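Local coordinates for hypothetical protein XAC2396 (Xanthomonas axonopodis pv. citri, PDB 2G3W) that is of unknown function but has a compact fold built around a variation of the PD-(D/E)XK nuclease motif, at residues V42-F47 / M150-I155; A48-D53 / E101-G106. All blocks are in the same frame, centred on the assembly; numbering follows the deposited sequence.

How the contacts relate
Both contacts use helix 37-49: contact 1 takes its residues 42-47, and contact 2 begins directly after them with the end of the helix and the loop that follows. Their centres are about 12 Å apart. The partner strands, 149-157 and 101-106, belong to different parts of one mixed sheet, so the helix bridges two regions of it. Along the chain the order is 42-47, 48-53, 101-106, 150-155, which nests contact 2 inside the loop closed by contact 1. The two contacts also pack on each other around the helix: Ala-46 CB lies 3.7 Å from Ile-105 CD1, and Val-154 CG1 lies 3.8 Å from Ala-48 CB. Contact 1 is buried, contact 2 partly so.

Contact 1: V42-F47 / M150-I155; sequences VRLLAF and MRFDVI
Leu-44 reaches from helix 37-49 to strand 149-157 and meets two residues there with a single methyl group. Its CD2 approaches the selenium of Met-150, a selenomethionine, at 4.3 Å between Leu-44 CD2 and Met-150 SE. The same methyl comes to 4.2 Å from Phe-152 CD2, arriving obliquely to the phenyl ring. The contact is thus apolar and light, a branch end resting against the selenium and the CD2 corner of the Phe-152 ring, and all three residues are buried.

Leu-44 gains this reach because its CG stands anti to the backbone N (chi1 -176°), which carries the branch out from the helix toward the strand. On the other side, Met-150 and Phe-152 are alternate residues of the strand, and both side chains leave it on the helix-facing side. The Met-150 chain runs nearly straight through CB and CG (chi2 -174°), and its selenium then lies in the plane of the Phe-152 ring, at the ring edge, 3.9 Å from Phe-152 CE2. Selenium and ring therefore lie side by side, and the leucine methyl touches both.

Backbone hydrogen bonds tie the strand to the parallel strand 6-16, Met-150 pairing with Arg-9 and Glu-11, and Phe-152 with Glu-11 and Gln-13. Leu-44 additionally packs on Ala-10 of that strand and on Leu-27 and Leu-29 of strand 21-31, while Phe-152 also touches Ala-165 of strand 160-165. This is a helix packed on a face of the mixed sheet, lying against several adjacent strands that include 21-31, the outermost within this chain.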
loop_
_atom_site.group_PDB
_atom_site.type_symbol
_atom_site.label_atom_id
_atom_site.label_comp_id
_atom_site.label_asym_id
_atom_site.label_seq_id
_atom_site.Cartn_x
_atom_site.Cartn_y
_atom_site.Cartn_z
ATOM N N VAL A 42 -4.228 -4.254 20.161
ATOM C CA VAL A 42 -4.290 -3.534 18.869
ATOM C C VAL A 42 -4.011 -2.046 19.133
ATOM O O VAL A 42 -3.281 -1.406 18.344
ATOM C CB VAL A 42 -5.632 -3.703 18.132
ATOM C CG1 VAL A 42 -5.714 -2.794 16.874
ATOM C CG2 VAL A 42 -5.818 -5.157 17.660
ATOM N N ARG A 43 -4.538 -1.493 20.246
ATOM C CA ARG A 43 -4.223 -0.098 20.571
ATOM C C ARG A 43 -2.737 0.085 20.875
ATOM O O ARG A 43 -2.117 1.074 20.482
ATOM C CB ARG A 43 -4.975 0.395 21.798
ATOM C CG ARG A 43 -6.469 0.606 21.696
ATOM C CD ARG A 43 -6.767 1.769 22.706
ATOM N NE ARG A 43 -6.925 1.227 24.067
ATOM C CZ ARG A 43 -6.517 1.786 25.193
ATOM N NH1 ARG A 43 -5.804 2.915 25.200
ATOM N NH2 ARG A 43 -6.770 1.154 26.337
ATOM N N LEU A 44 -2.170 -0.846 21.636
ATOM C CA LEU A 44 -0.738 -0.813 21.908
ATOM C C LEU A 44 0.053 -0.922 20.599
ATOM O O LEU A 44 0.975 -0.148 20.357
ATOM C CB LEU A 44 -0.343 -1.927 22.880
ATOM C CG LEU A 44 1.115 -1.900 23.299
ATOM C CD1 LEU A 44 1.407 -0.589 24.079
ATOM C CD2 LEU A 44 1.437 -3.137 24.099
ATOM N N LEU A 45 -0.300 -1.887 19.758
ATOM C CA LEU A 45 0.326 -2.007 18.437
ATOM C C LEU A 45 0.188 -0.692 17.623
ATOM O O LEU A 45 1.137 -0.284 16.925
ATOM C CB LEU A 45 -0.250 -3.231 17.662
ATOM C CG LEU A 45 0.197 -3.408 16.207
ATOM C CD1 LEU A 45 1.672 -3.621 16.055
ATOM C CD2 LEU A 45 -0.591 -4.537 15.538
ATOM N N ALA A 46 -0.991 -0.063 17.688
ATOM C CA ALA A 46 -1.256 1.184 16.951
ATOM C C ALA A 46 -0.329 2.294 17.400
ATOM O O ALA A 46 0.218 3.046 16.576
ATOM C CB ALA A 46 -2.703 1.615 17.097
ATOM N N PHE A 47 -0.153 2.403 18.712
ATOM C CA PHE A 47 0.798 3.347 19.224
ATOM C C PHE A 47 2.185 3.089 18.594
ATOM O O PHE A 47 2.833 4.014 18.096
ATOM C CB PHE A 47 0.817 3.326 20.772
ATOM C CG PHE A 47 1.594 4.478 21.362
ATOM C CD1 PHE A 47 2.965 4.487 21.295
ATOM C CD2 PHE A 47 0.940 5.568 21.942
ATOM C CE1 PHE A 47 3.716 5.562 21.805
ATOM C CE2 PHE A 47 1.689 6.649 22.486
ATOM C CZ PHE A 47 3.065 6.639 22.397
HETATM N N MSE A 150 4.102 -4.951 30.750
HETATM C CA MSE A 150 4.615 -5.517 29.491
HETATM C C MSE A 150 5.895 -4.859 29.022
HETATM O O MSE A 150 6.113 -3.670 29.257
HETATM C CB MSE A 150 3.560 -5.414 28.382
HETATM C CG MSE A 150 2.195 -5.890 28.831
HETATM SE SE MSE A 150 0.954 -5.907 27.367
HETATM C CE MSE A 150 1.494 -7.564 26.804
ATOM N N ARG A 151 6.734 -5.640 28.348
ATOM C CA ARG A 151 7.924 -5.107 27.666
ATOM C C ARG A 151 8.012 -5.698 26.263
ATOM O O ARG A 151 8.083 -6.915 26.123
ATOM C CB ARG A 151 9.197 -5.425 28.454
ATOM C CG ARG A 151 9.478 -4.464 29.597
ATOM C CD ARG A 151 10.361 -5.092 30.674
ATOM N NE ARG A 151 11.063 -4.077 31.461
ATOM N N PHE A 152 7.983 -4.842 25.241
ATOM C CA PHE A 152 8.069 -5.277 23.847
ATOM C C PHE A 152 9.193 -4.606 23.067
ATOM O O PHE A 152 9.409 -3.386 23.175
ATOM C CB PHE A 152 6.746 -5.031 23.100
ATOM C CG PHE A 152 5.677 -6.035 23.417
ATOM C CD1 PHE A 152 5.609 -7.252 22.728
ATOM C CD2 PHE A 152 4.735 -5.769 24.402
ATOM C CE1 PHE A 152 4.622 -8.183 23.035
ATOM C CE2 PHE A 152 3.759 -6.698 24.722
ATOM C CZ PHE A 152 3.696 -7.903 24.034
ATOM N N ASP A 153 9.912 -5.422 22.289
ATOM C CA ASP A 153 10.631 -4.937 21.125
ATOM C C ASP A 153 9.653 -4.959 19.996
ATOM O O ASP A 153 8.977 -5.974 19.778
ATOM C CB ASP A 153 11.798 -5.861 20.785
ATOM C CG ASP A 153 12.874 -5.835 21.840
ATOM O OD1 ASP A 153 13.264 -4.733 22.281
ATOM O OD2 ASP A 153 13.331 -6.918 22.237
ATOM N N VAL A 154 9.534 -3.815 19.332
ATOM C CA VAL A 154 8.736 -3.684 18.133
ATOM C C VAL A 154 9.710 -3.405 17.007
ATOM O O VAL A 154 10.357 -2.341 16.967
ATOM C CB VAL A 154 7.708 -2.538 18.241
ATOM C CG1 VAL A 154 6.652 -2.669 17.126
ATOM C CG2 VAL A 154 7.037 -2.533 19.619
ATOM N N ILE A 155 9.852 -4.389 16.129
ATOM C CA ILE A 155 10.783 -4.298 15.026
ATOM C C ILE A 155 9.938 -4.074 13.748
ATOM O O ILE A 155 9.115 -4.930 13.387
ATOM C CB ILE A 155 11.650 -5.569 14.928
ATOM C CG1 ILE A 155 12.742 -5.558 16.007
ATOM C CG2 ILE A 155 12.333 -5.664 13.571
ATOM C CD1 ILE A 155 13.143 -6.918 16.469
#

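Contact 2: A48-D53 / E101-G106; sequences ALFADD and EAVVIG
Phe-50, the first residue to leave helical geometry after helix 37-49, makes the nearest backbone approach to strand 101-106, with 10.1 Å between Phe-50 CA and Val-103 CA, and side chains span the distance between the two segments. The phenyl ring of Phe-50 extends toward the strand and meets three alternate residues, Glu-101, Val-103 and Ile-105, all of whose side chains face it.

At the far end of the ring, Phe-50 CZ lies 3.9 Å from Val-103 CG1. Phe-50 and Val-103 point at one another from the two segments, and the valine methyl, anti to its own backbone N (chi1 -173°), also comes within 4.1 Å of Phe-50 CE2. That ring atom has a second neighbour, Ile-105 CD1, at 4.0 Å. Ile-105 runs alongside Phe-50 in the reverse sense rather than meeting it head on, and the extended isoleucine chain (chi2 -180°) delivers its end methyl to the ring. All these approaches are oblique to the ring plane.

Strand 101-106 runs parallel to both sheet neighbours, 78-84 and 129-133, and helix 89-98 links 78-84 to it in a beta-alpha-beta crossover. The succession of helix 37-49, strands 56-57, 69-72 and 78-84, helix 89-98 and strand 101-106 is consistent with the alpha-beta-beta-beta-alpha-beta core of PD-(D/E)XK proteins; in that reading, this contact joins the end of its first helix, through the residue following it, to its last strand.

Near Phe-50 CE1 the apolar surface gives way to a carboxylate: Glu-101 OE2 stands 4.5 Å from it. This oxygen is engaged in a salt bridge with Arg-130 NE, and Arg-130 itself packs on Phe-50 and Val-103. Ile-82 of strand 78-84 touches both Phe-50 and Ile-105, while Leu-55 adds a further apolar neighbour to the phenyl group.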
loop_
_atom_site.group_PDB
_atom_site.type_symbol
_atom_site.label_atom_id
_atom_site.label_comp_id
_atom_site.label_asym_id
_atom_site.label_seq_id
_atom_site.Cartn_x
_atom_site.Cartn_y
_atom_site.Cartn_z
ATOM N N ALA A 48 2.618 1.830 18.566
ATOM C CA ALA A 48 3.921 1.490 18.013
ATOM C C ALA A 48 4.036 1.785 16.524
ATOM O O ALA A 48 5.124 2.183 16.053
ATOM C CB ALA A 48 4.266 0.033 18.304
ATOM N N LEU A 49 2.952 1.589 15.773
ATOM C CA LEU A 49 2.967 1.896 14.332
ATOM C C LEU A 49 3.109 3.404 14.043
ATOM O O LEU A 49 3.662 3.794 13.022
ATOM C CB LEU A 49 1.745 1.309 13.609
ATOM C CG LEU A 49 1.601 -0.229 13.641
ATOM C CD1 LEU A 49 0.349 -0.690 12.869
ATOM C CD2 LEU A 49 2.871 -0.878 13.093
ATOM N N PHE A 50 2.635 4.232 14.964
ATOM C CA PHE A 50 2.544 5.671 14.751
ATOM C C PHE A 50 3.301 6.498 15.792
ATOM O O PHE A 50 3.048 7.689 15.928
ATOM C CB PHE A 50 1.061 6.079 14.708
ATOM C CG PHE A 50 0.365 5.572 13.492
ATOM C CD1 PHE A 50 0.540 6.214 12.269
ATOM C CD2 PHE A 50 -0.370 4.393 13.538
ATOM C CE1 PHE A 50 -0.020 5.722 11.148
ATOM C CE2 PHE A 50 -0.942 3.894 12.412
ATOM C CZ PHE A 50 -0.780 4.565 11.207
ATOM N N ALA A 51 4.234 5.859 16.506
ATOM C CA ALA A 51 4.747 6.360 17.765
ATOM C C ALA A 51 5.474 7.679 17.615
ATOM O O ALA A 51 6.291 7.870 16.698
ATOM C CB ALA A 51 5.652 5.325 18.435
ATOM N N ASP A 52 5.190 8.559 18.568
ATOM C CA ASP A 52 5.631 9.929 18.552
ATOM C C ASP A 52 5.785 10.338 19.998
ATOM O O ASP A 52 5.120 9.774 20.866
ATOM C CB ASP A 52 4.515 10.764 17.947
ATOM C CG ASP A 52 4.985 12.090 17.464
ATOM O OD1 ASP A 52 4.773 13.080 18.185
ATOM O OD2 ASP A 52 5.560 12.142 16.359
ATOM N N ASP A 53 6.627 11.337 20.259
ATOM C CA ASP A 53 6.729 11.909 21.595
ATOM C C ASP A 53 5.370 12.453 22.065
ATOM O O ASP A 53 5.111 12.532 23.270
ATOM C CB ASP A 53 7.819 12.991 21.647
ATOM N N GLU A 101 -4.641 14.200 9.388
ATOM C CA GLU A 101 -4.654 12.833 8.895
ATOM C C GLU A 101 -5.572 12.014 9.797
ATOM O O GLU A 101 -5.520 12.155 11.010
ATOM C CB GLU A 101 -3.242 12.215 8.892
ATOM C CG GLU A 101 -3.229 10.758 8.277
ATOM C CD GLU A 101 -1.827 10.085 8.240
ATOM O OE1 GLU A 101 -0.818 10.749 7.946
ATOM O OE2 GLU A 101 -1.742 8.863 8.479
ATOM N N ALA A 102 -6.430 11.187 9.186
ATOM C CA ALA A 102 -7.284 10.270 9.917
ATOM C C ALA A 102 -6.824 8.883 9.562
ATOM O O ALA A 102 -6.410 8.646 8.411
ATOM C CB ALA A 102 -8.753 10.470 9.528
ATOM N N VAL A 103 -6.866 7.980 10.537
ATOM C CA VAL A 103 -6.495 6.569 10.328
ATOM C C VAL A 103 -7.592 5.667 10.886
ATOM O O VAL A 103 -8.056 5.863 12.014
ATOM C CB VAL A 103 -5.145 6.244 11.050
ATOM C CG1 VAL A 103 -4.616 4.806 10.725
ATOM C CG2 VAL A 103 -4.067 7.336 10.708
ATOM N N VAL A 104 -7.997 4.678 10.099
ATOM C CA VAL A 104 -8.837 3.606 10.566
ATOM C C VAL A 104 -7.972 2.343 10.561
ATOM O O VAL A 104 -7.343 2.030 9.560
ATOM C CB VAL A 104 -10.031 3.428 9.598
ATOM C CG1 VAL A 104 -10.879 2.161 9.954
ATOM C CG2 VAL A 104 -10.865 4.638 9.626
ATOM N N ILE A 105 -7.951 1.613 11.680
ATOM C CA ILE A 105 -7.188 0.355 11.790
ATOM C C ILE A 105 -8.192 -0.772 12.036
ATOM O O ILE A 105 -8.723 -0.895 13.123
ATOM C CB ILE A 105 -6.171 0.450 12.936
ATOM C CG1 ILE A 105 -5.173 1.575 12.635
ATOM C CG2 ILE A 105 -5.410 -0.925 13.170
ATOM C CD1 ILE A 105 -4.088 1.770 13.723
ATOM N N GLY A 106 -8.534 -1.515 11.001
ATOM C CA GLY A 106 -9.434 -2.660 11.160
ATOM C C GLY A 106 -8.702 -3.977 11.407
ATOM O O GLY A 106 -7.533 -4.124 11.045
#